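Local coordinates for RNA polymerase II subunit A C-terminal domain phosphatase SSU72 (Homo sapiens, PDB 4H3K), which dephosphorylates phosphoserine and phosphothreonine in the C-terminal domain of RNA polymerase II and takes part in RNA processing, termination and pre-mRNA polyadenylation, at residues I128-E133 and V156-I161; N35-M40 and I161-E166; Y75-T80 and P115-N120. The protein carries 1 engineered substitution. One frame throughout, in Å; residues are numbered along the deposited sequence.

Interaction 1 (I128-E133 and V156-I161)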
loop_
_atom_site.group_PDB
_atom_site.type_symbol
_atom_site.label_atom_id
_atom_site.label_comp_id
_atom_site.label_asym_id
_atom_site.label_seq_id
_atom_site.Cartn_x
_atom_site.Cartn_y
_atom_site.Cartn_z
ATOM N N ILE B 128 -8.542 3.701 -4.835
ATOM C CA ILE B 128 -8.314 4.692 -5.882
ATOM C C ILE B 128 -9.078 4.215 -7.100
ATOM O O ILE B 128 -8.846 3.114 -7.572
ATOM C CB ILE B 128 -6.804 4.883 -6.217
ATOM C CG1 ILE B 128 -6.004 5.324 -4.954
ATOM C CG2 ILE B 128 -6.652 5.845 -7.415
ATOM C CD1 ILE B 128 -4.405 5.279 -5.114
ATOM N N LEU B 129 -9.976 5.050 -7.610
ATOM C CA LEU B 129 -10.745 4.725 -8.794
ATOM C C LEU B 129 -10.263 5.575 -9.946
ATOM O O LEU B 129 -10.194 6.806 -9.818
ATOM C CB LEU B 129 -12.208 5.012 -8.544
ATOM C CG LEU B 129 -12.766 4.057 -7.476
ATOM C CD1 LEU B 129 -13.820 4.716 -6.698
ATOM C CD2 LEU B 129 -13.332 2.850 -8.170
ATOM N N THR B 130 -9.965 4.937 -11.076
ATOM C CA THR B 130 -9.513 5.663 -12.254
ATOM C C THR B 130 -10.587 5.575 -13.319
ATOM O O THR B 130 -11.381 4.629 -13.328
ATOM C CB THR B 130 -8.142 5.136 -12.772
ATOM O OG1 THR B 130 -8.271 3.768 -13.185
ATOM C CG2 THR B 130 -7.092 5.197 -11.640
ATOM N N CYS B 131 -10.615 6.563 -14.225
ATOM C CA CYS B 131 -11.718 6.725 -15.160
ATOM C C CYS B 131 -11.391 6.292 -16.596
ATOM O O CYS B 131 -12.217 6.454 -17.462
ATOM C CB CYS B 131 -12.238 8.177 -15.128
ATOM S SG CYS B 131 -12.779 8.682 -13.454
ATOM N N GLU B 132 -10.185 5.755 -16.827
ATOM C CA GLU B 132 -9.813 5.092 -18.065
ATOM C C GLU B 132 -8.481 4.401 -17.928
ATOM O O GLU B 132 -7.660 4.760 -17.076
ATOM C CB GLU B 132 -9.798 6.031 -19.302
ATOM C CG GLU B 132 -8.692 7.040 -19.325
ATOM C CD GLU B 132 -8.698 7.827 -20.647
ATOM O OE1 GLU B 132 -9.485 8.768 -20.757
ATOM O OE2 GLU B 132 -7.955 7.456 -21.567
ATOM N N GLU B 133 -8.270 3.384 -18.763
ATOM C CA GLU B 133 -7.126 2.501 -18.568
ATOM C C GLU B 133 -5.766 3.221 -18.617
ATOM O O GLU B 133 -4.839 2.875 -17.874
ATOM C CB GLU B 133 -7.177 1.345 -19.576
ATOM C CG GLU B 133 -6.145 0.314 -19.288
ATOM C CD GLU B 133 -6.196 -0.854 -20.250
ATOM O OE1 GLU B 133 -7.175 -0.944 -20.995
ATOM O OE2 GLU B 133 -5.258 -1.680 -20.261
ATOM N N VAL B 156 -6.618 -0.289 -6.361
ATOM C CA VAL B 156 -6.790 0.596 -7.490
ATOM C C VAL B 156 -7.731 -0.119 -8.487
ATOM O O VAL B 156 -7.469 -1.256 -8.907
ATOM C CB VAL B 156 -5.432 0.910 -8.183
ATOM C CG1 VAL B 156 -5.658 1.877 -9.347
ATOM C CG2 VAL B 156 -4.381 1.475 -7.175
ATOM N N VAL B 157 -8.829 0.545 -8.828
ATOM C CA VAL B 157 -9.844 -0.039 -9.701
ATOM C C VAL B 157 -10.079 0.924 -10.848
ATOM O O VAL B 157 -10.233 2.140 -10.637
ATOM C CB VAL B 157 -11.158 -0.323 -8.954
ATOM C CG1 VAL B 157 -12.265 -0.794 -9.911
ATOM C CG2 VAL B 157 -10.913 -1.367 -7.793
ATOM N N ASN B 158 -10.130 0.373 -12.058
ATOM C CA ASN B 158 -10.477 1.167 -13.238
ATOM C C ASN B 158 -11.882 0.920 -13.725
ATOM O O ASN B 158 -12.322 -0.234 -13.734
ATOM C CB ASN B 158 -9.523 0.858 -14.397
ATOM C CG ASN B 158 -9.723 1.785 -15.566
ATOM O OD1 ASN B 158 -9.495 3.002 -15.465
ATOM N ND2 ASN B 158 -10.184 1.226 -16.685
ATOM N N VAL B 159 -12.558 1.990 -14.163
ATOM C CA VAL B 159 -13.740 1.865 -15.046
ATOM C C VAL B 159 -13.533 2.798 -16.225
ATOM O O VAL B 159 -13.322 3.972 -16.009
ATOM C CB VAL B 159 -15.058 2.454 -14.486
ATOM C CG1 VAL B 159 -16.292 1.788 -15.192
ATOM C CG2 VAL B 159 -15.133 2.487 -13.019
ATOM N N ASP B 160 -13.624 2.296 -17.456
ATOM C CA ASP B 160 -13.549 3.166 -18.617
ATOM C C ASP B 160 -14.775 4.074 -18.720
ATOM O O ASP B 160 -15.887 3.618 -18.957
ATOM C CB ASP B 160 -13.336 2.393 -19.917
ATOM C CG ASP B 160 -11.866 2.028 -20.160
ATOM O OD1 ASP B 160 -10.975 2.376 -19.363
ATOM O OD2 ASP B 160 -11.607 1.364 -21.176
ATOM N N ILE B 161 -14.552 5.376 -18.544
ATOM C CA ILE B 161 -15.624 6.349 -18.706
ATOM C C ILE B 161 -15.257 7.345 -19.800
ATOM O O ILE B 161 -14.198 7.978 -19.739
ATOM C CB ILE B 161 -15.899 7.119 -17.391
ATOM C CG1 ILE B 161 -16.293 6.159 -16.249
ATOM C CG2 ILE B 161 -16.971 8.230 -17.628
ATOM C CD1 ILE B 161 -16.006 6.775 -14.813
#
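Ile128 pairs with Val156, Leu129 with Val157 and Thr130 with Asn158 in parallel register, the two strand axes diverging by only 23°. The peptide groups do most of the holding. Val157 N donates to Ile128 O at 2.9 Å, Val157 O receives Thr130 N at 2.8 Å, and Val159 N reaches Thr130 O at 3.0 Å. Beyond the paired residues one more backbone bond, Ile161 N to Cys131 O, ties the loops together outside the regular ladder.

Between these backbones and the flanking helices the packing is close. Leu129 and Val157 lie alongside each other on one face of the sheet, CD2 of Leu129 resting 3.9 Å from CB of Val157. The leucine reaches the valine with CG set beside its own backbone N (chi1 -66°), and Ile175, Leu178 and Cys179 of helix 165-184 cover it. Ile128 and Thr130 occupy the other face, under Leu143, Tyr136 and Val139 of helix 133-145. Further along, the CD1 tip of Ile161 meets Cys131 SG at 4.0 Å.

The acidic end is looser and more open to solvent. Asp160 sends OD1 back to Glu133 N at 2.9 Å, but the N-H...O angle of 126° makes this a weak bond. The same oxygen lies 3.2 Å from Glu132 CA, so the carboxylate sits by the first turn of helix 133-145, where the helix dipole would probably favour its charge. The two glutamate carboxylates find partners outside the contact: Glu132 pairs with Arg38, and Glu133 with a basic side chain on the chain of another protein. Strand 127-130, helix 133-145 and strand 153-159 together form a beta-alpha-beta crossover, the repeating unit of a Rossmann-like three-layer fold.

Interaction 2 (N35-M40 and I161-E166). With PO4 (phosphate ion), chain F.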
loop_
_atom_site.group_PDB
_atom_site.type_symbol
_atom_site.label_atom_id
_atom_site.label_comp_id
_atom_site.label_asym_id
_atom_site.label_seq_id
_atom_site.Cartn_x
_atom_site.Cartn_y
_atom_site.Cartn_z
ATOM N N ASN B 35 -8.419 16.173 -14.464
ATOM C CA ASN B 35 -9.145 16.561 -13.219
ATOM C C ASN B 35 -10.115 17.714 -13.496
ATOM O O ASN B 35 -10.141 18.741 -12.776
ATOM C CB ASN B 35 -8.162 16.904 -12.100
ATOM C CG ASN B 35 -8.799 16.927 -10.730
ATOM O OD1 ASN B 35 -9.873 16.310 -10.458
ATOM N ND2 ASN B 35 -8.137 17.610 -9.833
ATOM N N GLN B 36 -10.921 17.538 -14.539
ATOM C CA GLN B 36 -11.895 18.574 -14.930
ATOM C C GLN B 36 -13.327 18.044 -14.943
ATOM O O GLN B 36 -14.248 18.744 -14.528
ATOM C CB GLN B 36 -11.586 19.075 -16.327
ATOM C CG GLN B 36 -10.348 19.958 -16.412
ATOM C CD GLN B 36 -10.584 21.307 -15.719
ATOM O OE1 GLN B 36 -11.710 21.649 -15.385
ATOM N NE2 GLN B 36 -9.517 22.052 -15.486
ATOM N N ASN B 37 -13.485 16.813 -15.451
ATOM C CA ASN B 37 -14.792 16.292 -15.815
ATOM C C ASN B 37 -15.151 14.990 -15.069
ATOM O O ASN B 37 -15.896 15.038 -14.116
ATOM C CB ASN B 37 -14.882 16.145 -17.354
ATOM C CG ASN B 37 -16.218 15.560 -17.826
ATOM O OD1 ASN B 37 -16.281 14.838 -18.832
ATOM N ND2 ASN B 37 -17.273 15.879 -17.123
ATOM N N ARG B 38 -14.624 13.843 -15.498
ATOM C CA ARG B 38 -15.007 12.567 -14.877
ATOM C C ARG B 38 -14.713 12.495 -13.368
ATOM O O ARG B 38 -15.568 12.091 -12.566
ATOM C CB ARG B 38 -14.387 11.412 -15.659
ATOM C CG ARG B 38 -14.923 11.374 -17.094
ATOM C CD ARG B 38 -14.010 10.563 -17.994
ATOM N NE ARG B 38 -12.716 11.233 -18.208
ATOM C CZ ARG B 38 -11.672 10.666 -18.797
ATOM N NH1 ARG B 38 -11.761 9.415 -19.235
ATOM N NH2 ARG B 38 -10.520 11.335 -18.946
ATOM N N SER B 39 -13.525 12.931 -12.969
ATOM C CA SER B 39 -13.140 12.860 -11.568
ATOM C C SER B 39 -13.869 13.897 -10.712
ATOM O O SER B 39 -14.141 13.640 -9.552
ATOM C CB SER B 39 -11.593 12.984 -11.389
ATOM O OG SER B 39 -11.105 14.177 -12.032
ATOM N N MET B 40 -14.214 15.046 -11.289
ATOM C CA MET B 40 -14.870 16.108 -10.549
ATOM C C MET B 40 -16.378 15.851 -10.366
ATOM O O MET B 40 -16.934 16.130 -9.300
ATOM C CB MET B 40 -14.585 17.464 -11.193
ATOM C CG MET B 40 -13.109 17.835 -11.077
ATOM S SD MET B 40 -12.659 18.124 -9.350
ATOM C CE MET B 40 -13.227 19.834 -9.123
ATOM N N ILE B 161 -14.552 5.376 -18.544
ATOM C CA ILE B 161 -15.624 6.349 -18.706
ATOM C C ILE B 161 -15.257 7.345 -19.800
ATOM O O ILE B 161 -14.198 7.978 -19.739
ATOM C CB ILE B 161 -15.899 7.119 -17.391
ATOM C CG1 ILE B 161 -16.293 6.159 -16.249
ATOM C CG2 ILE B 161 -16.971 8.230 -17.628
ATOM C CD1 ILE B 161 -16.006 6.775 -14.813
ATOM N N GLN B 162 -16.145 7.521 -20.777
ATOM C CA GLN B 162 -15.895 8.486 -21.852
ATOM C C GLN B 162 -15.879 9.916 -21.315
ATOM O O GLN B 162 -16.669 10.286 -20.426
ATOM C CB GLN B 162 -16.933 8.339 -22.967
ATOM C CG GLN B 162 -16.756 7.054 -23.774
ATOM C CD GLN B 162 -17.466 7.089 -25.127
ATOM O OE1 GLN B 162 -18.616 7.559 -25.240
ATOM N NE2 GLN B 162 -16.792 6.572 -26.164
ATOM N N ASP B 163 -14.997 10.723 -21.879
ATOM C CA ASP B 163 -14.836 12.075 -21.404
ATOM C C ASP B 163 -15.861 13.034 -22.045
ATOM O O ASP B 163 -15.509 13.844 -22.905
ATOM C CB ASP B 163 -13.404 12.565 -21.625
ATOM C CG ASP B 163 -13.127 13.874 -20.917
ATOM O OD1 ASP B 163 -14.069 14.515 -20.376
ATOM O OD2 ASP B 163 -11.968 14.293 -20.909
ATOM N N ASN B 164 -17.126 12.924 -21.638
ATOM C CA ASN B 164 -18.142 13.944 -21.958
ATOM C C ASN B 164 -19.050 14.062 -20.735
ATOM O O ASN B 164 -18.990 13.187 -19.853
ATOM C CB ASN B 164 -18.927 13.586 -23.232
ATOM C CG ASN B 164 -19.676 12.266 -23.111
ATOM O OD1 ASN B 164 -20.578 12.120 -22.284
ATOM N ND2 ASN B 164 -19.313 11.303 -23.952
ATOM N N HIS B 165 -19.875 15.112 -20.663
ATOM C CA HIS B 165 -20.624 15.391 -19.429
ATOM C C HIS B 165 -21.595 14.270 -19.052
ATOM O O HIS B 165 -21.708 13.913 -17.889
ATOM C CB HIS B 165 -21.349 16.756 -19.464
ATOM C CG HIS B 165 -20.417 17.921 -19.569
ATOM N ND1 HIS B 165 -20.631 18.973 -20.439
ATOM C CD2 HIS B 165 -19.237 18.177 -18.948
ATOM C CE1 HIS B 165 -19.634 19.837 -20.331
ATOM N NE2 HIS B 165 -18.772 19.374 -19.439
ATOM N N GLU B 166 -22.279 13.721 -20.046
ATOM C CA GLU B 166 -23.276 12.699 -19.790
ATOM C C GLU B 166 -22.676 11.398 -19.241
ATOM O O GLU B 166 -23.178 10.865 -18.247
ATOM C CB GLU B 166 -24.092 12.438 -21.050
ATOM C CG GLU B 166 -24.952 11.194 -20.952
ATOM C CD GLU B 166 -24.953 10.369 -22.227
ATOM O OE1 GLU B 166 -24.080 10.624 -23.108
ATOM O OE2 GLU B 166 -25.835 9.475 -22.334
HETATM P P PO4 F . -11.232 14.606 -17.289
HETATM O O1 PO4 F . -11.045 15.220 -15.936
HETATM O O2 PO4 F . -11.516 15.682 -18.348
HETATM O O3 PO4 F . -12.405 13.645 -17.306
HETATM O O4 PO4 F . -10.033 13.821 -17.741
#
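Arg38 and Asp163 bring their CA atoms no nearer than 6.5 Å, too wide for strand-like pairing, so the two segments, each a loop running into the start of a helix, are joined mainly through side chains. Arg38 has the largest share. Its NH1 donates to Ile161 O at 2.9 Å, close to the guanidinium plane, and forms a salt bridge with Glu132, while CG and CD slide past CG2 of Ile161. CB of Asp163 lies over one guanidinium face; the salt bridge from Arg38 NH2 to Asp163 OD2 is long (3.8 Å) and well out of plane, an attraction of charges with no N-H aimed at the oxygen. Asn37 lies against Asp163 and His165.

A bend at chi3 (-69°) turns the guanidinium toward a phosphate ion, probably from the crystallisation liquor. Phosphate O3 accepts from Arg38 NE at 2.6 Å and from Arg38 N, O4 from Arg38 NH2, and O1 from Gln36 N and Asn37 N. A methionine in place of Arg38 would probably leave Ile161 O, the Glu132 charge and the phosphate short of partners. Ser32, Ser33 and Ser34 complete this CX5R phosphatase loop, an evidently engineered serine replacing its nucleophilic cysteine.

Interaction 3 (Y75-T80 and P115-N120)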
loop_
_atom_site.group_PDB
_atom_site.type_symbol
_atom_site.label_atom_id
_atom_site.label_comp_id
_atom_site.label_asym_id
_atom_site.label_seq_id
_atom_site.Cartn_x
_atom_site.Cartn_y
_atom_site.Cartn_z
ATOM N N TYR B 75 -4.054 23.905 -20.769
ATOM C CA TYR B 75 -3.531 24.673 -19.627
ATOM C C TYR B 75 -2.521 23.860 -18.803
ATOM O O TYR B 75 -2.505 22.621 -18.850
ATOM C CB TYR B 75 -4.678 25.082 -18.694
ATOM C CG TYR B 75 -5.722 25.902 -19.371
ATOM C CD1 TYR B 75 -5.616 27.295 -19.425
ATOM C CD2 TYR B 75 -6.815 25.295 -19.977
ATOM C CE1 TYR B 75 -6.585 28.066 -20.071
ATOM C CE2 TYR B 75 -7.787 26.048 -20.614
ATOM C CZ TYR B 75 -7.667 27.427 -20.656
ATOM O OH TYR B 75 -8.634 28.153 -21.291
ATOM N N ASP B 76 -1.699 24.572 -18.038
ATOM C CA ASP B 76 -0.875 23.976 -17.004
ATOM C C ASP B 76 -1.780 23.549 -15.828
ATOM O O ASP B 76 -2.855 24.118 -15.613
ATOM C CB ASP B 76 0.171 24.997 -16.520
ATOM C CG ASP B 76 1.328 24.346 -15.767
ATOM O OD1 ASP B 76 1.094 23.590 -14.797
ATOM O OD2 ASP B 76 2.502 24.603 -16.131
ATOM N N PHE B 77 -1.352 22.551 -15.065
ATOM C CA PHE B 77 -2.035 22.217 -13.810
ATOM C C PHE B 77 -2.003 23.320 -12.730
ATOM O O PHE B 77 -2.837 23.310 -11.813
ATOM C CB PHE B 77 -1.487 20.916 -13.240
ATOM C CG PHE B 77 -2.245 19.721 -13.671
ATOM C CD1 PHE B 77 -1.878 19.035 -14.825
ATOM C CD2 PHE B 77 -3.334 19.252 -12.916
ATOM C CE1 PHE B 77 -2.573 17.901 -15.235
ATOM C CE2 PHE B 77 -4.038 18.107 -13.314
ATOM C CZ PHE B 77 -3.674 17.440 -14.479
ATOM N N LYS B 78 -1.054 24.258 -12.841
ATOM C CA LYS B 78 -0.955 25.384 -11.919
ATOM C C LYS B 78 -2.070 26.422 -12.102
ATOM O O LYS B 78 -2.233 27.288 -11.269
ATOM C CB LYS B 78 0.438 26.052 -12.009
ATOM C CG LYS B 78 1.554 25.219 -11.371
ATOM C CD LYS B 78 2.871 25.393 -12.095
ATOM C CE LYS B 78 3.633 24.068 -12.116
ATOM N NZ LYS B 78 4.819 24.034 -11.189
ATOM N N THR B 79 -2.838 26.323 -13.185
ATOM C CA THR B 79 -3.878 27.287 -13.500
ATOM C C THR B 79 -5.185 26.970 -12.764
ATOM O O THR B 79 -5.645 25.840 -12.732
ATOM C CB THR B 79 -4.151 27.305 -15.007
ATOM O OG1 THR B 79 -2.937 27.568 -15.721
ATOM C CG2 THR B 79 -5.181 28.339 -15.356
ATOM N N THR B 80 -5.766 28.003 -12.184
ATOM C CA THR B 80 -7.008 27.952 -11.419
ATOM C C THR B 80 -8.235 27.707 -12.321
ATOM O O THR B 80 -8.234 28.096 -13.499
ATOM C CB THR B 80 -7.073 29.297 -10.611
ATOM O OG1 THR B 80 -6.762 29.039 -9.241
ATOM C CG2 THR B 80 -8.370 29.990 -10.701
ATOM N N PRO B 115 -7.183 22.185 -10.480
ATOM C CA PRO B 115 -6.992 20.749 -10.696
ATOM C C PRO B 115 -5.683 20.309 -10.033
ATOM O O PRO B 115 -4.768 21.117 -9.908
ATOM C CB PRO B 115 -6.918 20.634 -12.217
ATOM C CG PRO B 115 -6.441 21.967 -12.688
ATOM C CD PRO B 115 -7.151 22.938 -11.748
ATOM N N GLU B 116 -5.623 19.063 -9.571
ATOM C CA GLU B 116 -4.450 18.543 -8.882
ATOM C C GLU B 116 -3.856 17.338 -9.621
ATOM O O GLU B 116 -4.601 16.453 -10.054
ATOM C CB GLU B 116 -4.808 18.153 -7.438
ATOM C CG GLU B 116 -5.307 19.359 -6.595
ATOM C CD GLU B 116 -5.942 18.930 -5.294
ATOM O OE1 GLU B 116 -5.294 19.092 -4.258
ATOM O OE2 GLU B 116 -7.072 18.417 -5.289
ATOM N N ARG B 117 -2.529 17.333 -9.759
ATOM C CA ARG B 117 -1.804 16.220 -10.336
ATOM C C ARG B 117 -1.628 15.111 -9.305
ATOM O O ARG B 117 -1.067 15.346 -8.212
ATOM C CB ARG B 117 -0.407 16.629 -10.793
ATOM C CG ARG B 117 -0.377 17.645 -11.913
ATOM C CD ARG B 117 1.040 17.850 -12.537
ATOM N NE ARG B 117 1.886 16.652 -12.711
ATOM C CZ ARG B 117 1.701 15.675 -13.603
ATOM N NH1 ARG B 117 0.657 15.686 -14.411
ATOM N NH2 ARG B 117 2.574 14.680 -13.681
ATOM N N PHE B 118 -2.073 13.911 -9.662
ATOM C CA PHE B 118 -1.878 12.730 -8.808
ATOM C C PHE B 118 -0.403 12.511 -8.415
ATOM O O PHE B 118 -0.076 12.202 -7.264
ATOM C CB PHE B 118 -2.369 11.478 -9.540
ATOM C CG PHE B 118 -2.327 10.242 -8.696
ATOM C CD1 PHE B 118 -3.408 9.906 -7.881
ATOM C CD2 PHE B 118 -1.221 9.402 -8.731
ATOM C CE1 PHE B 118 -3.364 8.748 -7.089
ATOM C CE2 PHE B 118 -1.169 8.253 -7.966
ATOM C CZ PHE B 118 -2.242 7.924 -7.130
ATOM N N GLN B 119 0.475 12.641 -9.397
ATOM C CA GLN B 119 1.892 12.351 -9.180
ATOM C C GLN B 119 2.525 13.309 -8.161
ATOM O O GLN B 119 3.613 13.031 -7.657
ATOM C CB GLN B 119 2.663 12.339 -10.507
ATOM C CG GLN B 119 2.202 11.256 -11.486
ATOM C CD GLN B 119 1.101 11.676 -12.485
ATOM O OE1 GLN B 119 1.065 11.149 -13.582
ATOM N NE2 GLN B 119 0.219 12.599 -12.106
ATOM N N ASN B 120 1.835 14.411 -7.840
ATOM C CA ASN B 120 2.349 15.400 -6.861
ATOM C C ASN B 120 1.861 15.225 -5.454
ATOM O O ASN B 120 2.410 15.835 -4.539
ATOM C CB ASN B 120 2.008 16.840 -7.254
ATOM C CG ASN B 120 2.676 17.268 -8.522
ATOM O OD1 ASN B 120 3.752 16.769 -8.887
ATOM N ND2 ASN B 120 2.034 18.194 -9.228
#
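Phe77 buries more surface here than any other residue, its ring meeting the carbon chain of Arg117 on a face and Pro115 at the border. Arg117 comes in over one face. Its CG stands 3.5 Å from the ring centroid and only 20° off the normal, a CH-pi contact whose closest pair is Arg117 CG with Phe77 CG at 3.3 Å. The two side chains cross at roughly a right angle. A bend at chi3 of Arg117 (39°) then lifts the guanidinium away above the rim, where NH1 lies 4.0 Å from Phe77 CE1. With CZ 5.5 Å from the centroid, any cation-pi attraction is weak at most.

Phe77 is presented by a type I beta turn running from Asp76 to Thr79. An Asx turn reinforces it, Asp76 OD1 accepting the N-H of Lys78 at 3.0 Å. This turn links the small antiparallel sheet of strands 62-64 and 73-75 to helix 81-98, and the contact fastens it to the loop that leads from helix 101-109 towards strand 127-130 of the main sheet.

Pro115 meets Phe77 at the ring's border, its CB 3.9 Å from CD2 of the phenylalanine, while the proline carbonyl lies near the ring plane. Tyr81 and Val62 also pack against this proline. On its other flank, Pro115 CD presses to 3.4 Å from Thr79 O, a buried carbonyl oxygen that has no hydrogen-bonding partner in the model. Phe77 O fares better, accepting a bond from NH1 of Arg114.

In the fold
Interaction 1 is the most buried of the three and the only one built on strand pairing; backbone bonds and apolar faces dominate it. Interaction 2 continues from it through the shared Ile161, but at the phosphate-binding loop charge and anion chemistry take over. A salt bridge from Glu132 OE1 to Arg38 NH1 (2.8 Å) joins the two directly. Interaction 3, about 19 Å from interaction 1 and 16 Å from interaction 2 between centres, lies nearer the periphery and relies on ring and aliphatic packing between loops. It still touches both others, Phe118 packing on Ile128 and Pro115 on Asn35. Along the chain, interactions 1 and 3 are both nested within the loop that interaction 2 closes.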